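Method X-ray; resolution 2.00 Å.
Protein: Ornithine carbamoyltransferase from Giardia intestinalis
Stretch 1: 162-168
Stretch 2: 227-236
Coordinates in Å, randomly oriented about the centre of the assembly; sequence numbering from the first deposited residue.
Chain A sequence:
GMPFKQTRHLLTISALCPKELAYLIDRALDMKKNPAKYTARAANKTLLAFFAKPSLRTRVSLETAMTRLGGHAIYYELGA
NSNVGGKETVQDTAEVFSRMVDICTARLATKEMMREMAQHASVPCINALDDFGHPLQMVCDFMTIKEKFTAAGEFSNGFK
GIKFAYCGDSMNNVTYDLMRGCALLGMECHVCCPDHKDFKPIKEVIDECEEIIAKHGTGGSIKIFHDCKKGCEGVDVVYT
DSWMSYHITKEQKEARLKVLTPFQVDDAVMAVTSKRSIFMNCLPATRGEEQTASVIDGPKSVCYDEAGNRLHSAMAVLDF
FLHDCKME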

# COMPACT_ATOMS: atom_id res chain seq x y z
N ILE A 162 32.68 21.70 -11.85
CA ILE A 162 32.05 21.84 -10.54
C ILE A 162 32.92 21.11 -9.54
O ILE A 162 33.01 19.88 -9.59
CB ILE A 162 30.60 21.24 -10.47
CG1 ILE A 162 29.72 21.80 -11.56
CG2 ILE A 162 29.93 21.64 -9.15
CD1 ILE A 162 29.82 23.32 -11.66
N LYS A 163 33.56 21.86 -8.66
CA LYS A 163 34.38 21.25 -7.59
C LYS A 163 33.43 20.86 -6.46
O LYS A 163 32.62 21.68 -6.05
CB LYS A 163 35.45 22.22 -7.09
CG LYS A 163 36.56 22.60 -8.09
CD LYS A 163 36.31 24.01 -8.64
CE LYS A 163 37.59 24.71 -9.02
NZ LYS A 163 37.93 25.66 -7.91
N PHE A 164 33.53 19.62 -5.96
CA PHE A 164 32.56 19.07 -5.01
C PHE A 164 33.31 18.78 -3.68
O PHE A 164 34.44 18.29 -3.69
CB PHE A 164 31.92 17.81 -5.59
CG PHE A 164 30.95 17.11 -4.64
CD1 PHE A 164 29.59 17.38 -4.70
CD2 PHE A 164 31.41 16.20 -3.67
CE1 PHE A 164 28.71 16.75 -3.82
CE2 PHE A 164 30.56 15.59 -2.83
CZ PHE A 164 29.21 15.86 -2.88
N ALA A 165 32.72 19.12 -2.54
CA ALA A 165 33.30 18.63 -1.27
C ALA A 165 32.29 17.96 -0.33
O ALA A 165 31.19 18.46 -0.19
CB ALA A 165 34.03 19.77 -0.52
N TYR A 166 32.68 16.83 0.28
CA TYR A 166 31.87 16.12 1.25
C TYR A 166 32.53 16.43 2.60
O TYR A 166 33.76 16.36 2.69
CB TYR A 166 31.82 14.58 1.04
CG TYR A 166 31.03 13.98 2.18
CD1 TYR A 166 31.66 13.55 3.38
CD2 TYR A 166 29.66 13.96 2.12
CE1 TYR A 166 30.89 13.11 4.45
CE2 TYR A 166 28.88 13.51 3.18
CZ TYR A 166 29.51 13.11 4.35
OH TYR A 166 28.77 12.66 5.41
N CYS A 167 31.75 16.85 3.60
CA CYS A 167 32.31 17.17 4.94
C CYS A 167 31.68 16.24 5.94
O CYS A 167 30.49 16.02 5.88
CB CYS A 167 32.08 18.63 5.35
SG CYS A 167 33.27 19.78 4.66
N GLY A 168 32.48 15.73 6.88
CA GLY A 168 31.90 14.93 7.93
C GLY A 168 32.44 13.52 8.02
O GLY A 168 33.56 13.25 7.56
N ASP A 227 40.99 18.95 7.13
CA ASP A 227 40.62 20.31 7.53
C ASP A 227 39.55 20.72 6.53
O ASP A 227 39.86 20.86 5.33
CB ASP A 227 41.85 21.24 7.44
CG ASP A 227 41.66 22.58 8.18
OD1 ASP A 227 41.96 22.66 9.39
OD2 ASP A 227 41.23 23.57 7.55
N CYS A 228 38.30 20.77 6.96
CA CYS A 228 37.18 21.07 6.08
C CYS A 228 37.28 22.43 5.37
O CYS A 228 36.87 22.56 4.22
CB CYS A 228 35.90 20.97 6.90
SG CYS A 228 34.37 20.99 5.93
N LYS A 229 37.83 23.44 6.05
CA LYS A 229 38.00 24.78 5.44
C LYS A 229 39.00 24.76 4.30
O LYS A 229 38.78 25.37 3.23
CB LYS A 229 38.43 25.81 6.50
CG LYS A 229 37.24 26.59 7.00
CD LYS A 229 37.49 27.36 8.29
CE LYS A 229 36.34 27.00 9.25
NZ LYS A 229 36.52 27.49 10.64
N LYS A 230 40.09 24.04 4.54
CA LYS A 230 41.12 23.87 3.54
C LYS A 230 40.50 23.06 2.43
O LYS A 230 40.74 23.33 1.26
CB LYS A 230 42.37 23.19 4.12
CG LYS A 230 42.98 23.91 5.31
CD LYS A 230 44.44 24.26 5.09
CE LYS A 230 44.96 25.27 6.15
NZ LYS A 230 44.71 26.72 5.80
N GLY A 231 39.70 22.07 2.81
CA GLY A 231 39.08 21.18 1.83
C GLY A 231 38.01 21.84 1.00
O GLY A 231 37.82 21.50 -0.18
N CYS A 232 37.32 22.81 1.61
CA CYS A 232 36.20 23.51 0.97
C CYS A 232 36.60 24.81 0.25
O CYS A 232 35.76 25.47 -0.39
CB CYS A 232 35.08 23.80 1.98
SG CYS A 232 34.22 22.34 2.56
N GLU A 233 37.87 25.19 0.34
CA GLU A 233 38.32 26.45 -0.24
C GLU A 233 38.14 26.34 -1.73
O GLU A 233 38.71 25.42 -2.35
CB GLU A 233 39.78 26.68 0.03
CG GLU A 233 40.11 27.96 0.73
CD GLU A 233 41.59 28.02 1.02
OE1 GLU A 233 42.05 27.26 1.92
OE2 GLU A 233 42.29 28.79 0.32
N GLY A 234 37.34 27.24 -2.28
CA GLY A 234 37.10 27.29 -3.71
C GLY A 234 36.00 26.38 -4.25
O GLY A 234 35.68 26.42 -5.43
N VAL A 235 35.42 25.53 -3.40
CA VAL A 235 34.55 24.46 -3.92
C VAL A 235 33.18 25.01 -4.34
O VAL A 235 32.78 26.09 -3.90
CB VAL A 235 34.43 23.23 -2.95
CG1 VAL A 235 35.81 22.62 -2.64
CG2 VAL A 235 33.71 23.62 -1.67
N ASP A 236 32.48 24.30 -5.21
CA ASP A 236 31.20 24.78 -5.75
C ASP A 236 29.99 24.13 -5.09
O ASP A 236 28.86 24.59 -5.23
CB ASP A 236 31.14 24.56 -7.26
CG ASP A 236 32.29 25.21 -7.99
OD1 ASP A 236 33.11 24.48 -8.58
OD2 ASP A 236 32.36 26.46 -7.98
O HOH W 1 36.40 28.19 -7.25

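The two stretches run nearly antiparallel: the N-to-C directions of strand 164-167 and helix 228-232 differ by 164°, and their axes come within 9.0 Å. The CA register confirms the opposed course, with Lys163 CA 4.9 Å from Val235 CA, Ala165 CA 6.1 Å from Cys232 CA, and Cys167 CA 6.3 Å from Cys228 CA. Of these three CA pairs, Lys163 and Val235 are the closest; the two pairs that follow, at Ala165 and Cys167, are wider. Together the stretches bury 417 Å².

Side-chain direction alternates from Lys163 to Cys167. The CA-to-CB bonds of Lys163, Ala165 and Cys167 point toward the second stretch, while those of Phe164 and Tyr166 point away, and neither Phe164 nor Tyr166 has a side-chain contact with it. The inward face thus carries a small methyl between two longer side chains. Ala165 CB occupies the shallow space between them, 4.0 Å from Cys232 SG, 4.0 Å from Val235 CG1 and 4.2 Å from Gly231 O. These are van der Waals distances, so the methyl rests against a surface built from sulfur, a valine branch and helix backbone. At Gly231 the helix offers no side chain to this pocket.

At the strand's far end the contact is covalent. Cys167 SG and Cys228 SG lie 2.1 Å apart with a chi3 of 86°, close to the relaxed 90° of a disulfide. Cys167 SG also sits 3.4 Å from Cys232 SG, one helical turn beyond Cys228, which packs beside the bridge as a third sulfur.

A type II turn from Cys232 to Val235, closed by Val235 N to Cys232 O at 3.0 Å, brings the chain back alongside Lys163. Gly234 has a phi of 85°, which favours glycine. Two hydrogen bonds then clasp Lys163 and Asp236: Lys163 N donates to Asp236 OD1 at 2.7 Å (168°), and Asp236 N donates to Lys163 O at 2.8 Å (153°). The aspartate thereby pairs with both polar groups of the lysine backbone, one through its side chain and one through its own amide. Ile162 CG2 lies 3.7 Å from Asp236 CB, filling space beside this clasp.

The end of the lysine side chain comes near Gly234, and Lys163 NZ makes a weak hydrogen bond to Gly234 O at 3.4 Å. Water 1 reinforces it, accepting from Lys163 NZ at 3.0 Å and donating to Gly234 O at 2.6 Å, so Lys163 NZ and Gly234 O are linked through water as well as directly.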